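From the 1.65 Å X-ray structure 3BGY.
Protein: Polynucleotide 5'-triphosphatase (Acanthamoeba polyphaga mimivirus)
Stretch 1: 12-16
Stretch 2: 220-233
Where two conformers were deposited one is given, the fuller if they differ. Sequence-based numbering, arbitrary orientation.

Stretch 1 12-16: ITIFS
Stretch 2, residues 220-233: DINTLESELLNVFM

Residues 12-16 and 220-233 lie in one chain, more than 200 residues apart in sequence, and meet as an irregular segment laid against a helix. The first stretch has no regular helix or strand. Thr-13 is extended (phi/psi -108/145°), Ile-14 kinks the chain at -92/-42°, and Phe-15 (-95/142°) and Ser-16 (-77/171°) restore an extended path. The second stretch is helical from Ile-221 to Met-233, with phi near -65° and psi mostly near -40°, and the helix continues beyond the stretch. Its i to i+4 bonds run from Leu-224 N to Asp-220 O (3.1 Å) through Met-233 N to Leu-229 O (3.0 Å). The register is set by Ile-14 and Glu-225, whose CA atoms lie 6.7 Å apart. Moving from Ile-12 to Phe-15, contacts shift from Leu-229 back toward Ile-221, so the segment runs against the direction of the helix.

Both helix starts are capped. Asp-220 (chi1 t), in the N-cap position, accepts through OD1 from Asn-222 N at 2.9 Å and from Asn-222 ND2 at 2.8 Å; a short acidic side chain suits a helix end where backbone NH groups lack partners. Ser-16 (chi1 p) likewise caps a backbone N just beyond its stretch.

The polar link between the stretches is the carboxylate of Glu-225. Its CA-to-CB bond points sideways, but chi1 t, chi2 t and chi3 near 27° carry its end to the segment. There OE2 accepts from Ile-14 N at 2.7 Å (N-H...O angle 145°) and from Phe-15 N at 3.0 Å (169°). The kink at Ile-14 lets two successive NH groups converge on one oxygen, and glutamate has both the reach and the negative charge to receive them. A water lies 3.1 Å from Phe-15 O and 3.0 Å from Glu-225 OE2, placed to donate to either.

Apolar packing accompanies this link. Ile-14 (chi1 m, chi2 t) is buried and points toward the helix; its CD1 lies 3.6 Å from Leu-228 CB, 3.8 Å from Leu-229 CG and 4.1 Å from Phe-232 CD2. Its longer branch, extended by chi2 t, carries CD1 to residues on successive turns. Phe-15 (chi1 m, chi2 -50°) also points toward the helix and is buried. Its CZ approaches Leu-228 CD1 at 3.7 Å and Leu-224 CD2 at 4.4 Å, while its CE2 lies 3.9 Å from Ile-221 CG1; a broad ring can span all three aliphatic chains.

On the helix, Leu-228 (m, t) touches both Ile-14 and Phe-15, and Ile-221 (t, t) and Leu-224 (t, p) complete the pocket for the phenyl ring. At the exposed margin, Ile-12 (m, t) sets CG2 4.2 Å from Leu-229 CD2, and its O is 3.4 Å from Leu-229 CD1. Thr-13 points away overall, as befits a polar residue facing solvent. In all, 449 Å² is buried, summed over both sides.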

# COMPACT_ATOMS: atom_id res chain seq x y z
N ILE A 12 11.38 25.14 -10.98
CA ILE A 12 10.26 24.19 -11.29
C ILE A 12 9.55 23.78 -9.99
O ILE A 12 10.13 23.07 -9.15
CB ILE A 12 10.77 22.91 -12.04
CG1 ILE A 12 11.64 23.30 -13.24
CG2 ILE A 12 9.57 22.06 -12.53
CD1 ILE A 12 12.44 22.14 -13.86
N THR A 13 8.32 24.26 -9.82
CA THR A 13 7.51 23.91 -8.64
C THR A 13 6.40 22.97 -9.09
O THR A 13 5.88 23.09 -10.20
CB THR A 13 6.87 25.16 -7.95
OG1 THR A 13 6.06 25.88 -8.88
CG2 THR A 13 7.93 26.08 -7.37
N ILE A 14 6.06 22.03 -8.22
CA ILE A 14 5.02 21.04 -8.48
C ILE A 14 3.66 21.50 -7.97
O ILE A 14 2.66 21.37 -8.67
CB ILE A 14 5.36 19.66 -7.83
CG1 ILE A 14 6.60 19.07 -8.50
CG2 ILE A 14 4.19 18.64 -7.98
CD1 ILE A 14 7.09 17.79 -7.85
N PHE A 15 3.65 22.09 -6.78
CA PHE A 15 2.41 22.49 -6.14
C PHE A 15 2.02 23.94 -6.36
O PHE A 15 2.86 24.84 -6.32
CB PHE A 15 2.48 22.27 -4.61
CG PHE A 15 2.92 20.88 -4.22
CD1 PHE A 15 2.31 19.74 -4.78
CD2 PHE A 15 3.96 20.70 -3.28
CE1 PHE A 15 2.74 18.44 -4.42
CE2 PHE A 15 4.39 19.40 -2.92
CZ PHE A 15 3.77 18.29 -3.50
N SER A 16 0.71 24.15 -6.52
CA SER A 16 0.16 25.50 -6.62
C SER A 16 0.15 26.03 -5.18
O SER A 16 0.33 25.25 -4.23
CB SER A 16 -1.28 25.45 -7.12
OG SER A 16 -2.09 24.76 -6.20
N ASP A 220 9.44 18.51 5.79
CA ASP A 220 8.98 19.82 5.32
C ASP A 220 8.45 19.60 3.91
O ASP A 220 9.01 18.83 3.14
CB ASP A 220 10.17 20.77 5.27
CG ASP A 220 9.77 22.23 4.99
OD1 ASP A 220 9.69 22.62 3.82
OD2 ASP A 220 9.53 22.95 5.96
N ILE A 221 7.42 20.35 3.52
CA ILE A 221 6.88 20.20 2.16
C ILE A 221 7.89 20.51 1.05
O ILE A 221 7.80 19.98 -0.06
CB ILE A 221 5.63 21.04 1.99
CG1 ILE A 221 4.89 20.65 0.70
CG2 ILE A 221 5.97 22.51 2.04
CD1 ILE A 221 3.59 21.35 0.51
N ASN A 222 8.85 21.40 1.35
CA ASN A 222 9.85 21.75 0.36
C ASN A 222 10.79 20.57 0.11
O ASN A 222 11.23 20.36 -1.01
CB ASN A 222 10.58 23.03 0.77
CG ASN A 222 9.65 24.23 0.73
OD1 ASN A 222 9.28 24.69 -0.35
ND2 ASN A 222 9.16 24.64 1.89
N THR A 223 11.06 19.81 1.17
CA THR A 223 11.86 18.57 1.04
C THR A 223 11.05 17.53 0.22
O THR A 223 11.60 16.85 -0.68
CB THR A 223 12.19 18.03 2.43
OG1 THR A 223 12.83 19.06 3.17
CG2 THR A 223 13.11 16.82 2.39
N LEU A 224 9.74 17.45 0.48
CA LEU A 224 8.86 16.52 -0.26
C LEU A 224 8.84 16.88 -1.74
O LEU A 224 9.00 16.00 -2.58
CB LEU A 224 7.44 16.56 0.30
CG LEU A 224 6.35 15.75 -0.43
CD1 LEU A 224 6.62 14.26 -0.26
CD2 LEU A 224 4.99 16.10 0.10
N GLU A 225 8.75 18.18 -2.04
CA GLU A 225 8.69 18.63 -3.43
C GLU A 225 9.99 18.28 -4.14
O GLU A 225 9.95 17.78 -5.27
CB GLU A 225 8.41 20.15 -3.50
CG GLU A 225 7.92 20.64 -4.84
CD GLU A 225 7.31 22.04 -4.78
OE1 GLU A 225 7.69 22.84 -3.89
OE2 GLU A 225 6.43 22.34 -5.60
N SER A 226 11.13 18.45 -3.46
CA SER A 226 12.44 18.10 -4.04
C SER A 226 12.52 16.60 -4.30
O SER A 226 13.02 16.17 -5.33
CB SER A 226 13.58 18.49 -3.11
OG SER A 226 13.68 19.90 -3.02
N GLU A 227 11.99 15.81 -3.37
CA GLU A 227 12.01 14.34 -3.54
C GLU A 227 11.09 13.91 -4.68
O GLU A 227 11.45 13.04 -5.48
CB GLU A 227 11.64 13.63 -2.24
CG GLU A 227 12.78 13.66 -1.24
CD GLU A 227 12.53 12.87 0.04
OE1 GLU A 227 11.54 12.12 0.11
OE2 GLU A 227 13.34 13.04 0.98
N LEU A 228 9.95 14.58 -4.84
CA LEU A 228 9.03 14.22 -5.92
C LEU A 228 9.62 14.61 -7.28
O LEU A 228 9.43 13.89 -8.25
CB LEU A 228 7.66 14.87 -5.74
CG LEU A 228 6.89 14.46 -4.49
CD1 LEU A 228 5.56 15.16 -4.45
CD2 LEU A 228 6.72 12.97 -4.45
N LEU A 229 10.35 15.73 -7.32
CA LEU A 229 11.01 16.17 -8.56
C LEU A 229 12.07 15.15 -8.99
O LEU A 229 12.18 14.86 -10.17
CB LEU A 229 11.64 17.55 -8.39
CG LEU A 229 10.67 18.72 -8.56
CD1 LEU A 229 11.37 20.03 -8.23
CD2 LEU A 229 10.09 18.73 -9.98
N ASN A 230 12.80 14.58 -8.02
CA ASN A 230 13.82 13.57 -8.31
C ASN A 230 13.19 12.33 -8.96
O ASN A 230 13.72 11.81 -9.96
CB ASN A 230 14.57 13.15 -7.04
CG ASN A 230 15.57 14.19 -6.56
OD1 ASN A 230 15.92 15.13 -7.28
ND2 ASN A 230 16.04 14.02 -5.33
N VAL A 231 12.03 11.90 -8.45
CA VAL A 231 11.32 10.73 -9.01
C VAL A 231 10.79 11.05 -10.42
O VAL A 231 10.92 10.23 -11.35
CB VAL A 231 10.15 10.28 -8.10
CG1 VAL A 231 9.45 9.06 -8.69
CG2 VAL A 231 10.66 9.99 -6.70
N PHE A 232 10.23 12.26 -10.60
CA PHE A 232 9.76 12.68 -11.93
C PHE A 232 10.88 12.74 -12.96
O PHE A 232 10.65 12.45 -14.12
CB PHE A 232 9.03 14.04 -11.88
CG PHE A 232 7.58 13.92 -11.49
CD1 PHE A 232 6.67 13.21 -12.32
CD2 PHE A 232 7.11 14.49 -10.30
CE1 PHE A 232 5.31 13.08 -11.96
CE2 PHE A 232 5.76 14.37 -9.93
CZ PHE A 232 4.86 13.66 -10.76
N MET A 233 12.10 13.06 -12.51
CA MET A 233 13.25 13.09 -13.42
C MET A 233 13.60 11.68 -13.93
O MET A 233 14.13 11.51 -15.05
CB MET A 233 14.44 13.73 -12.75
CG MET A 233 14.38 15.25 -12.73
SD MET A 233 15.79 15.97 -11.88
CE MET A 233 17.19 15.33 -12.91
O HOH W 1 5.30 24.83 -4.34